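Local coordinates for beta-galactosidase (Bacteroides thetaiotaomicron, PDB 5MUJ), which probably hydrolyses glycosidic bonds in plant pectin and binds the chain B oligosaccharide of rhamnogalacturonan II on its five-bladed beta-propeller, at residues A350-N353 and A354-G358; D196-W199 and W200-L203; V65-G69 and D70-M74. All coordinates share one frame; numbering follows the deposited sequence.

How the contacts relate
The chain runs through contact 3 first, then contact 2, then contact 1. None of them nests in or crosses another. Contact 3 (65-74) closes the hairpin between strands 59-68 and 71-79. Contact 2 (196-203) lies in the loop that leads from strand 183-184 of one propeller blade to strand 204-212 of the next. Contact 1 (350-358) closes the hairpin of strands 343-351 and 357-363. That blade also takes in the early strand 45-51, so it joins the two ends of the chain. Contacts 1 and 2 both reach the bound glycan. Contacts 1 and 3 come within about 8 Å at their nearest atoms, without touching.

Contact 1: residues A350-N353 and A354-G358; sequences AVNN and AEQRG. With RAM (alpha-L-rhamnopyranose), chain B.
V351 lays its methyl CG2 over one face of the R357 guanidinium. The two residues face each other as a non-hydrogen-bonded antiparallel pair. CG2 lies 3.6 Å from CZ of R357, close to the centre of the flat group. V351 has CG1 trans to its backbone nitrogen (chi1 -178°). That leaves CG2 for the arginine, while CG1 comes against CA of E355 at 3.9 Å. R357 lines the glycan pocket. Both NH1 and NH2 of R357 donate to O4 of the bound rhamnose, which lies in the guanidinium plane 2.9 Å from each nitrogen. D61 makes a salt bridge to NH1.

N352 holds the turn together from inside. Its side chain leans between its own backbone nitrogen and carbonyl carbon (chi1 62°), and this brings the amide over to Q356. ND2 of N352 donates to OE1 of Q356 at 2.8 Å, in plane and on a lone pair. The two amide planes are nearly coplanar. OD1 of N352 takes the backbone N-H of Q356 at 2.9 Å, with the donor above the amide plane.

Backbone bonds complete the hairpin of strands 343-351 and 357-363, within one propeller blade. N of E355 bonds to O of N352 at 2.8 Å and closes a type I turn. E355 takes a left-handed backbone conformation (phi 68°), which with the weak bond from N of N352 to O of Q356 makes a G1 bulge.

NE2 of Q356 also donates to the carbonyl of P375. Both buried amides are therefore tied into bonds on their polar atoms. V351 over one face and the D61 salt bridge at NH1 probably limit how the guanidinium can turn. One N-H from NH1 and one from NH2 converge on O4 of the rhamnose.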
ATOM      1  N   ALA A 350       4.301  10.091  -5.287  1.00 11.90           N
ATOM      2  CA  ALA A 350       4.495  10.994  -6.394  1.00 11.15           C
ATOM      3  C   ALA A 350       5.845  10.698  -7.004  1.00 10.53           C
ATOM      4  O   ALA A 350       6.843  10.654  -6.268  1.00 11.51           O
ATOM      5  CB  ALA A 350       4.465  12.433  -5.852  1.00  9.87           C
ATOM      6  N   VAL A 351       5.859  10.449  -8.330  1.00  9.82           N
ATOM      7  CA  VAL A 351       7.060  10.285  -9.100  1.00  9.91           C
ATOM      8  C   VAL A 351       7.037  11.221 -10.310  1.00 10.03           C
ATOM      9  O   VAL A 351       6.031  11.311 -11.004  1.00 11.94           O
ATOM     10  CB  VAL A 351       7.183   8.821  -9.584  1.00  9.91           C
ATOM     11  CG1 VAL A 351       8.487   8.579 -10.369  1.00 11.40           C
ATOM     12  CG2 VAL A 351       7.059   7.901  -8.376  1.00  9.16           C
ATOM     13  N   ASN A 352       8.168  11.882 -10.576  1.00 12.65           N
ATOM     14  CA  ASN A 352       8.284  12.805 -11.698  1.00 13.16           C
ATOM     15  C   ASN A 352       9.128  12.197 -12.810  1.00 13.57           C
ATOM     16  O   ASN A 352       9.537  11.033 -12.710  1.00 14.28           O
ATOM     17  CB  ASN A 352       8.836  14.162 -11.215  1.00 12.71           C
ATOM     18  CG  ASN A 352      10.230  14.076 -10.609  1.00 15.02           C
ATOM     19  OD1 ASN A 352      11.009  13.138 -10.842  1.00 16.96           O
ATOM     20  ND2 ASN A 352      10.569  15.102  -9.833  1.00 15.02           N
ATOM     21  N   ASN A 353       9.376  12.965 -13.872  1.00 16.18           N
ATOM     22  CA  ASN A 353      10.102  12.452 -15.044  1.00 16.65           C
ATOM     23  C   ASN A 353      11.570  12.206 -14.746  1.00 16.96           C
ATOM     24  O   ASN A 353      12.179  11.364 -15.421  1.00 21.64           O
ATOM     25  CB  ASN A 353       9.979  13.375 -16.267  1.00 18.11           C
ATOM     26  CG  ASN A 353       8.581  13.394 -16.861  1.00 19.14           C
ATOM     27  OD1 ASN A 353       7.826  12.432 -16.753  1.00 18.84           O
ATOM     28  ND2 ASN A 353       8.228  14.509 -17.490  1.00 23.21           N
ATOM     29  N   ALA A 354      12.137  12.917 -13.756  1.00 16.64           N
ATOM     30  CA  ALA A 354      13.480  12.555 -13.233  1.00 16.64           C
ATOM     31  C   ALA A 354      13.490  11.282 -12.360  1.00 16.83           C
ATOM     32  O   ALA A 354      14.555  10.834 -11.922  1.00 19.78           O
ATOM     33  CB  ALA A 354      14.074  13.708 -12.459  1.00 16.61           C
ATOM     34  N   GLU A 355      12.302  10.744 -12.087  1.00 14.90           N
ATOM     35  CA  GLU A 355      12.102   9.552 -11.282  1.00 16.33           C
ATOM     36  C   GLU A 355      12.451   9.745  -9.816  1.00 14.27           C
ATOM     37  O   GLU A 355      12.695   8.780  -9.099  1.00 15.39           O
ATOM     38  CB  GLU A 355      12.787   8.330 -11.893  1.00 18.98           C
ATOM     39  CG  GLU A 355      12.188   7.934 -13.236  1.00 21.46           C
ATOM     40  CD  GLU A 355      12.994   6.863 -13.931  1.00 25.48           C
ATOM     41  OE1 GLU A 355      12.570   5.683 -13.944  1.00 31.96           O
ATOM     42  OE2 GLU A 355      14.075   7.200 -14.454  1.00 24.98           O
ATOM     43  N   GLN A 356      12.380  10.995  -9.364  1.00 13.81           N
ATOM     44  CA  GLN A 356      12.394  11.280  -7.947  1.00 12.91           C
ATOM     45  C   GLN A 356      11.081  10.769  -7.371  1.00 12.22           C
ATOM     46  O   GLN A 356      10.035  10.852  -8.025  1.00 13.54           O
ATOM     47  CB  GLN A 356      12.578  12.779  -7.698  1.00 13.32           C
ATOM     48  CG  GLN A 356      13.824  13.360  -8.326  1.00 13.51           C
ATOM     49  CD  GLN A 356      13.911  14.877  -8.151  1.00 15.67           C
ATOM     50  OE1 GLN A 356      12.972  15.611  -8.416  1.00 17.07           O
ATOM     51  NE2 GLN A 356      15.057  15.333  -7.733  1.00 18.12           N
ATOM     52  N   ARG A 357      11.137  10.223  -6.165  1.00 12.09           N
ATOM     53  CA  ARG A 357      10.012   9.512  -5.592  1.00 12.09           C
ATOM     54  C   ARG A 357       9.803   9.885  -4.127  1.00 11.19           C
ATOM     55  O   ARG A 357      10.677   9.694  -3.292  1.00 12.15           O
ATOM     56  CB  ARG A 357      10.251   8.007  -5.734  1.00 12.48           C
ATOM     57  CG  ARG A 357       9.124   7.154  -5.181  1.00 12.41           C
ATOM     58  CD  ARG A 357       9.277   5.661  -5.540  1.00 11.76           C
ATOM     59  NE  ARG A 357       9.240   5.362  -6.979  1.00 12.09           N
ATOM     60  CZ  ARG A 357       8.314   4.609  -7.604  1.00 10.95           C
ATOM     61  NH1 ARG A 357       7.309   4.061  -6.946  1.00 12.49           N
ATOM     62  NH2 ARG A 357       8.371   4.470  -8.922  1.00 14.00           N
ATOM     63  N   GLY A 358       8.590  10.306  -3.820  1.00 10.02           N
ATOM     64  CA  GLY A 358       8.194  10.652  -2.457  1.00 10.40           C
ATOM     65  C   GLY A 358       6.718  10.477  -2.251  1.00 10.42           C
ATOM     66  O   GLY A 358       6.009   9.989  -3.152  1.00 11.69           O
TER
HETATM   67  C1  RAM B   6       6.478  -1.040 -10.260  1.00 16.05           C
HETATM   68  C2  RAM B   6       6.421  -0.772  -8.778  1.00 16.96           C
HETATM   69  C3  RAM B   6       6.696   0.713  -8.553  1.00 14.81           C
HETATM   70  C4  RAM B   6       5.649   1.507  -9.336  1.00 15.73           C
HETATM   71  C5  RAM B   6       5.542   1.175 -10.832  1.00 14.63           C
HETATM   72  C6  RAM B   6       4.242   1.672 -11.439  1.00 14.55           C
HETATM   73  O2  RAM B   6       5.106  -1.157  -8.296  1.00 16.13           O
HETATM   74  O3  RAM B   6       6.672   1.059  -7.166  1.00 15.73           O
HETATM   75  O4  RAM B   6       6.000   2.880  -9.279  1.00 15.32           O
HETATM   76  O5  RAM B   6       5.724  -0.222 -11.175  1.00 14.93           O
HETATM   77  O   HOH W   1      14.305   9.940 -15.254  1.00 34.49           O

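Contact 2: residues D196-W199 and W200-L203; sequences DAQW and WEKL. With 8PK (4-O-[(1R)-1-hydroxyethyl]-2-O-methyl-alpha-L-fucopyranose), chain C.
W199 and W200 meet edge to face. The edge of W200 points at the face of W199, with the centroids of the five-membered rings 5.9 Å apart and the planes at 84°. CB of W200 also sits over that face, 3.8 Å from the centroid of the six-membered ring of W199, in a CH-pi contact. The two side chains cross at about a right angle. One face of the W200 ring carries CB of E201 over its centre. At the ring edge, NE1 of W200 donates to OE1 of Q198 at 2.8 Å. The oxygen lies in the ring plane, but the N-H comes from above the amide plane. N259 also donates to OE1 of Q198.

W199 and W200 form a single 3-10 turn, closed by N of E201 on O of Q198 at 3.2 Å. OE2 of E201 takes the backbone N-H of Q198 at the start of the turn, at 2.9 Å and on the anti side of the carboxylate. The carboxylate has two further partners: R255 makes a salt bridge to OE2, and Y226 bonds to OE1. K202 runs its aliphatic chain past the backbone, with CE 3.3 Å from O of A197.

L203 ends the stretch at the glycan, where its CD1 comes 3.6 Å from O3 of the modified fucose. The loop joins two propeller blades. W200 and E201 rest on A228 of strand 222-231, A197 and Q198 on R255 of strand 254-255, and W199 on R241 of strand 238-247.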
ATOM      1  N   ASP A 196       0.739 -24.576  -2.351  1.00 20.82           N
ATOM      2  CA  ASP A 196      -0.595 -24.011  -2.621  1.00 23.64           C
ATOM      3  C   ASP A 196      -0.582 -22.631  -3.294  1.00 20.46           C
ATOM      4  O   ASP A 196      -1.635 -22.011  -3.411  1.00 22.86           O
ATOM      5  CB  ASP A 196      -1.401 -23.948  -1.316  1.00 28.93           C
ATOM      6  CG  ASP A 196      -0.770 -23.058  -0.274  1.00 31.93           C
ATOM      7  OD1 ASP A 196       0.325 -23.413   0.218  1.00 35.28           O
ATOM      8  OD2 ASP A 196      -1.359 -21.997   0.052  1.00 29.18           O
ATOM      9  N   ALA A 197       0.580 -22.173  -3.763  1.00 15.62           N
ATOM     10  CA  ALA A 197       0.659 -20.935  -4.555  1.00 17.37           C
ATOM     11  C   ALA A 197      -0.118 -21.061  -5.861  1.00 18.09           C
ATOM     12  O   ALA A 197      -0.092 -22.112  -6.514  1.00 20.53           O
ATOM     13  CB  ALA A 197       2.097 -20.575  -4.864  1.00 17.44           C
ATOM     14  N   GLN A 198      -0.801 -19.980  -6.222  1.00 18.48           N
ATOM     15  CA  GLN A 198      -1.666 -19.930  -7.394  1.00 16.18           C
ATOM     16  C   GLN A 198      -1.011 -19.192  -8.575  1.00 15.81           C
ATOM     17  O   GLN A 198       0.014 -18.503  -8.408  1.00 16.09           O
ATOM     18  CB  GLN A 198      -2.976 -19.274  -7.001  1.00 15.48           C
ATOM     19  CG  GLN A 198      -3.757 -20.048  -5.953  1.00 15.77           C
ATOM     20  CD  GLN A 198      -4.839 -19.213  -5.308  1.00 16.30           C
ATOM     21  OE1 GLN A 198      -4.618 -18.027  -5.033  1.00 16.88           O
ATOM     22  NE2 GLN A 198      -5.998 -19.807  -5.057  1.00 19.34           N
ATOM     23  N   TRP A 199      -1.579 -19.358  -9.779  1.00 15.16           N
ATOM     24  CA  TRP A 199      -0.976 -18.793 -10.991  1.00 15.96           C
ATOM     25  C   TRP A 199      -0.652 -17.293 -10.907  1.00 15.90           C
ATOM     26  O   TRP A 199       0.381 -16.860 -11.376  1.00 15.41           O
ATOM     27  CB  TRP A 199      -1.846 -19.071 -12.242  1.00 16.33           C
ATOM     28  CG  TRP A 199      -3.248 -18.421 -12.271  1.00 16.36           C
ATOM     29  CD1 TRP A 199      -4.426 -18.976 -11.831  1.00 14.73           C
ATOM     30  CD2 TRP A 199      -3.593 -17.082 -12.721  1.00 14.94           C
ATOM     31  NE1 TRP A 199      -5.461 -18.132 -12.057  1.00 14.12           N
ATOM     32  CE2 TRP A 199      -4.982 -16.951 -12.577  1.00 15.93           C
ATOM     33  CE3 TRP A 199      -2.869 -16.035 -13.297  1.00 13.75           C
ATOM     34  CZ2 TRP A 199      -5.656 -15.762 -12.916  1.00 15.28           C
ATOM     35  CZ3 TRP A 199      -3.523 -14.890 -13.634  1.00 16.99           C
ATOM     36  CH2 TRP A 199      -4.909 -14.761 -13.468  1.00 14.93           C
ATOM     37  N   TRP A 200      -1.562 -16.549 -10.315  1.00 13.94           N
ATOM     38  CA  TRP A 200      -1.482 -15.072 -10.280  1.00 13.25           C
ATOM     39  C   TRP A 200      -0.389 -14.478  -9.402  1.00 15.32           C
ATOM     40  O   TRP A 200      -0.146 -13.258  -9.459  1.00 18.83           O
ATOM     41  CB  TRP A 200      -2.848 -14.566  -9.874  1.00 13.25           C
ATOM     42  CG  TRP A 200      -3.146 -14.792  -8.441  1.00 14.21           C
ATOM     43  CD1 TRP A 200      -3.666 -15.901  -7.880  1.00 15.12           C
ATOM     44  CD2 TRP A 200      -2.944 -13.861  -7.358  1.00 13.22           C
ATOM     45  NE1 TRP A 200      -3.776 -15.768  -6.536  1.00 14.03           N
ATOM     46  CE2 TRP A 200      -3.346 -14.511  -6.176  1.00 13.68           C
ATOM     47  CE3 TRP A 200      -2.428 -12.567  -7.274  1.00 13.22           C
ATOM     48  CZ2 TRP A 200      -3.272 -13.897  -4.914  1.00 15.46           C
ATOM     49  CZ3 TRP A 200      -2.367 -11.955  -6.017  1.00 14.97           C
ATOM     50  CH2 TRP A 200      -2.779 -12.618  -4.864  1.00 14.78           C
ATOM     51  N   GLU A 201       0.265 -15.317  -8.603  1.00 14.60           N
ATOM     52  CA  GLU A 201       1.291 -14.886  -7.644  1.00 13.99           C
ATOM     53  C   GLU A 201       2.603 -15.653  -7.847  1.00 15.72           C
ATOM     54  O   GLU A 201       3.437 -15.627  -7.001  1.00 17.08           O
ATOM     55  CB  GLU A 201       0.765 -15.075  -6.210  1.00 13.72           C
ATOM     56  CG  GLU A 201       0.586 -16.543  -5.842  1.00 14.31           C
ATOM     57  CD  GLU A 201       0.074 -16.807  -4.455  1.00 16.74           C
ATOM     58  OE1 GLU A 201       0.466 -16.068  -3.523  1.00 15.39           O
ATOM     59  OE2 GLU A 201      -0.683 -17.807  -4.293  1.00 17.75           O
ATOM     60  N   LYS A 202       2.781 -16.387  -8.961  1.00 16.11           N
ATOM     61  CA  LYS A 202       4.009 -17.224  -9.152  1.00 14.60           C
ATOM     62  C   LYS A 202       5.314 -16.478  -9.364  1.00 17.15           C
ATOM     63  O   LYS A 202       6.348 -17.033  -9.076  1.00 19.70           O
ATOM     64  CB  LYS A 202       3.879 -18.251 -10.295  1.00 15.56           C
ATOM     65  CG  LYS A 202       2.824 -19.291 -10.086  1.00 15.82           C
ATOM     66  CD  LYS A 202       3.155 -20.308  -9.025  1.00 16.96           C
ATOM     67  CE  LYS A 202       2.040 -21.339  -8.945  1.00 22.11           C
ATOM     68  NZ  LYS A 202       2.179 -22.385 -10.009  1.00 27.02           N
ATOM     69  N   LEU A 203       5.254 -15.223  -9.842  1.00 17.14           N
ATOM     70  CA  LEU A 203       6.467 -14.476 -10.166  1.00 15.72           C
ATOM     71  C   LEU A 203       7.108 -13.809  -8.930  1.00 15.52           C
ATOM     72  O   LEU A 203       8.316 -13.875  -8.714  1.00 18.25           O
ATOM     73  CB  LEU A 203       6.181 -13.439 -11.257  1.00 13.72           C
ATOM     74  CG  LEU A 203       5.711 -14.077 -12.580  1.00 15.86           C
ATOM     75  CD1 LEU A 203       5.279 -13.049 -13.632  1.00 15.01           C
ATOM     76  CD2 LEU A 203       6.791 -14.999 -13.155  1.00 15.46           C
TER
HETATM   77  O9  8PK C   8      11.194 -11.327 -12.261  1.00 31.44           O
HETATM   78  C8  8PK C   8      10.090 -10.895 -11.475  1.00 27.43           C
HETATM   79  C10 8PK C   8      10.301 -11.261 -10.022  1.00 28.46           C
HETATM   80  O4  8PK C   8       9.900  -9.481 -11.632  1.00 27.62           O
HETATM   81  C4  8PK C   8       9.766  -9.071 -12.996  1.00 26.30           C
HETATM   82  C5  8PK C   8      10.285  -7.655 -13.137  1.00 25.75           C
HETATM   83  C6  8PK C   8      11.740  -7.537 -12.666  1.00 29.69           C
HETATM   84  O5  8PK C   8       9.445  -6.751 -12.385  1.00 24.10           O
HETATM   85  C3  8PK C   8       8.317  -9.164 -13.465  1.00 27.70           C
HETATM   86  O3  8PK C   8       7.783 -10.487 -13.355  1.00 28.67           O
HETATM   87  C2  8PK C   8       7.481  -8.226 -12.626  1.00 27.18           C
HETATM   88  O2  8PK C   8       6.131  -8.296 -13.103  1.00 30.36           O
HETATM   89  C7  8PK C   8       5.221  -8.939 -12.199  1.00 30.05           C
HETATM   90  C1  8PK C   8       8.044  -6.806 -12.709  1.00 24.79           C

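Contact 3: residues V65-G69 and D70-M74; sequences VFRQG and DKWLM
F66 with L73 and Q68 with K71 form hydrogen-bonded antiparallel pairs, the first with hydrogen bonds from N of L73 to O of F66 (2.7 Å) and from N of F66 to O of L73 (2.9 Å), while V65 with M74 and R67 with W72 form non-hydrogen-bonded ones, and a type II' turn from Q68 to K71 joins the strands.

On one side of the sheet, F66 and L73 pack. CB of L73 lies over a face of the F66 ring, 3.8 Å from its centroid and shifted toward the rim. CD1 of L73 continues along the ring and touches CE2 of F66 at 3.5 Å. With chi1 at 53° the ring of F66 swings back over the partner strand.

The two strands are the first and second of a four-stranded antiparallel sheet, one blade of the five-bladed beta-propeller. Strand 71-79 is bonded on its other side to strand 90-97, through W72 with S97 and M74 with A95. G69 sits at the second position of the tight turn with phi 70°, the usual place for glycine in a type II' turn.

The other side of the sheet carries W72, R67, V65 and M74. CB of R67 stands over a face of the W72 ring, 3.6 Å from CZ3 of W72. The arginine then bends back toward the turn. There OD1 of D70 lies above the guanidinium, 3.5 Å from NH1 of R67. This is a salt bridge by charge alone, since no N-H points at the oxygen. CG1 of V65 meets CE3 of W72 at 4.0 Å, and CG2 of V65 meets CG of the selenomethionine M74 at the same distance. H340 of strand 331-340 in the adjoining blade meets W72 edge to face.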
ATOM      1  N   VAL A  65      -1.012   5.255   7.205  1.00  9.83           N
ATOM      2  CA  VAL A  65      -1.269   6.315   8.223  1.00  9.79           C
ATOM      3  C   VAL A  65      -2.219   5.803   9.282  1.00 11.20           C
ATOM      4  O   VAL A  65      -3.252   5.209   8.990  1.00 12.38           O
ATOM      5  CB  VAL A  65      -1.810   7.639   7.633  1.00 11.18           C
ATOM      6  CG1 VAL A  65      -2.168   8.654   8.760  1.00 11.44           C
ATOM      7  CG2 VAL A  65      -0.812   8.259   6.679  1.00 11.91           C
ATOM      8  N   PHE A  66      -1.852   6.073  10.529  1.00 11.54           N
ATOM      9  CA  PHE A  66      -2.676   5.689  11.654  1.00 12.30           C
ATOM     10  C   PHE A  66      -2.518   6.657  12.837  1.00 13.75           C
ATOM     11  O   PHE A  66      -1.687   7.538  12.809  1.00 15.38           O
ATOM     12  CB  PHE A  66      -2.370   4.245  12.055  1.00 13.60           C
ATOM     13  CG  PHE A  66      -0.914   3.970  12.307  1.00 13.54           C
ATOM     14  CD1 PHE A  66      -0.056   3.763  11.229  1.00 11.52           C
ATOM     15  CD2 PHE A  66      -0.405   3.845  13.602  1.00 12.58           C
ATOM     16  CE1 PHE A  66       1.283   3.517  11.435  1.00 13.89           C
ATOM     17  CE2 PHE A  66       0.928   3.569  13.802  1.00 14.32           C
ATOM     18  CZ  PHE A  66       1.765   3.382  12.714  1.00 13.60           C
ATOM     19  N   ARG A  67      -3.351   6.468  13.845  1.00 15.14           N
ATOM     20  CA  ARG A  67      -3.435   7.412  14.985  1.00 17.41           C
ATOM     21  C   ARG A  67      -3.238   6.646  16.296  1.00 18.92           C
ATOM     22  O   ARG A  67      -3.775   5.571  16.465  1.00 17.48           O
ATOM     23  CB  ARG A  67      -4.800   8.108  14.905  1.00 22.69           C
ATOM     24  CG  ARG A  67      -5.460   8.646  16.149  1.00 30.74           C
ATOM     25  CD  ARG A  67      -5.008  10.055  16.508  1.00 32.38           C
ATOM     26  NE  ARG A  67      -6.127  11.006  16.549  1.00 39.86           N
ATOM     27  CZ  ARG A  67      -7.158  10.987  17.402  1.00 43.26           C
ATOM     28  NH1 ARG A  67      -7.266  10.052  18.347  1.00 48.02           N
ATOM     29  NH2 ARG A  67      -8.107  11.918  17.300  1.00 47.81           N
ATOM     30  N   GLN A  68      -2.452   7.211  17.213  1.00 17.69           N
ATOM     31  CA  GLN A  68      -2.386   6.723  18.605  1.00 18.90           C
ATOM     32  C   GLN A  68      -2.382   7.936  19.503  1.00 20.96           C
ATOM     33  O   GLN A  68      -1.507   8.778  19.359  1.00 22.14           O
ATOM     34  CB  GLN A  68      -1.129   5.908  18.876  1.00 22.95           C
ATOM     35  CG  GLN A  68      -1.049   5.424  20.319  1.00 22.41           C
ATOM     36  CD  GLN A  68       0.023   4.376  20.510  1.00 24.91           C
ATOM     37  OE1 GLN A  68       1.136   4.687  20.893  1.00 29.22           O
ATOM     38  NE2 GLN A  68      -0.313   3.130  20.227  1.00 23.96           N
ATOM     39  N   GLY A  69      -3.328   7.979  20.438  1.00 22.17           N
ATOM     40  CA  GLY A  69      -3.567   9.164  21.243  1.00 25.49           C
ATOM     41  C   GLY A  69      -4.163  10.191  20.309  1.00 30.66           C
ATOM     42  O   GLY A  69      -5.164   9.904  19.644  1.00 27.96           O
ATOM     43  N   ASP A  70      -3.551  11.370  20.241  1.00 32.46           N
ATOM     44  CA  ASP A  70      -3.893  12.361  19.213  1.00 30.89           C
ATOM     45  C   ASP A  70      -2.750  12.588  18.222  1.00 28.85           C
ATOM     46  O   ASP A  70      -2.809  13.531  17.431  1.00 35.39           O
ATOM     47  CB  ASP A  70      -4.316  13.683  19.853  1.00 32.80           C
ATOM     48  CG  ASP A  70      -5.497  13.524  20.799  1.00 31.70           C
ATOM     49  OD1 ASP A  70      -6.435  12.771  20.455  1.00 34.08           O
ATOM     50  OD2 ASP A  70      -5.477  14.147  21.884  1.00 34.43           O
ATOM     51  N   LYS A  71      -1.733  11.718  18.252  1.00 23.47           N
ATOM     52  CA  LYS A  71      -0.628  11.779  17.300  1.00 16.42           C
ATOM     53  C   LYS A  71      -0.908  10.931  16.067  1.00 15.91           C
ATOM     54  O   LYS A  71      -1.313   9.774  16.193  1.00 21.85           O
ATOM     55  CB  LYS A  71       0.648  11.228  17.916  1.00 17.10           C
ATOM     56  CG  LYS A  71       1.916  11.510  17.113  1.00 19.30           C
ATOM     57  CD  LYS A  71       2.426  12.942  17.302  1.00 26.55           C
ATOM     58  CE  LYS A  71       3.098  13.147  18.652  1.00 30.04           C
ATOM     59  NZ  LYS A  71       3.616  14.539  18.806  1.00 33.07           N
ATOM     60  N   TRP A  72      -0.614  11.503  14.904  1.00 14.69           N
ATOM     61  CA  TRP A  72      -0.691  10.782  13.649  1.00 13.90           C
ATOM     62  C   TRP A  72       0.683  10.172  13.313  1.00 14.84           C
ATOM     63  O   TRP A  72       1.723  10.811  13.449  1.00 15.71           O
ATOM     64  CB  TRP A  72      -1.134  11.688  12.514  1.00 13.85           C
ATOM     65  CG  TRP A  72      -2.530  12.228  12.718  1.00 13.63           C
ATOM     66  CD1 TRP A  72      -2.904  13.466  13.211  1.00 15.47           C
ATOM     67  CD2 TRP A  72      -3.744  11.530  12.459  1.00 16.10           C
ATOM     68  NE1 TRP A  72      -4.263  13.558  13.272  1.00 18.01           N
ATOM     69  CE2 TRP A  72      -4.809  12.393  12.790  1.00 18.42           C
ATOM     70  CE3 TRP A  72      -4.038  10.261  11.958  1.00 16.98           C
ATOM     71  CZ2 TRP A  72      -6.150  12.005  12.653  1.00 17.59           C
ATOM     72  CZ3 TRP A  72      -5.369   9.891  11.815  1.00 18.92           C
ATOM     73  CH2 TRP A  72      -6.401  10.751  12.132  1.00 16.77           C
ATOM     74  N   LEU A  73       0.666   8.916  12.866  1.00 13.34           N
ATOM     75  CA  LEU A  73       1.875   8.186  12.528  1.00 14.39           C
ATOM     76  C   LEU A  73       1.797   7.699  11.070  1.00 12.01           C
ATOM     77  O   LEU A  73       0.702   7.500  10.582  1.00 13.86           O
ATOM     78  CB  LEU A  73       2.004   7.028  13.493  1.00 14.90           C
ATOM     79  CG  LEU A  73       2.113   7.440  14.966  1.00 16.84           C
ATOM     80  CD1 LEU A  73       1.904   6.234  15.846  1.00 19.38           C
ATOM     81  CD2 LEU A  73       3.458   8.081  15.220  1.00 16.75           C
HETATM   82  N   MSE A  74       2.934   7.707  10.368  1.00 11.38           N
HETATM   83  CA  MSE A  74       3.005   7.153   9.010  1.00 11.50           C
HETATM   84  C   MSE A  74       4.209   6.261   8.907  1.00 11.15           C
HETATM   85  O   MSE A  74       5.332   6.699   9.078  1.00 12.41           O
HETATM   86  CB  MSE A  74       3.129   8.280   7.974  1.00 11.76           C
HETATM   87  CG  MSE A  74       3.105   7.699   6.550  1.00 13.52           C
HETATM   88 SE   MSE A  74       3.877   8.977   5.306  1.00 20.00          SE
HETATM   89  CE  MSE A  74       2.600  10.447   5.599  1.00 11.81           C
TER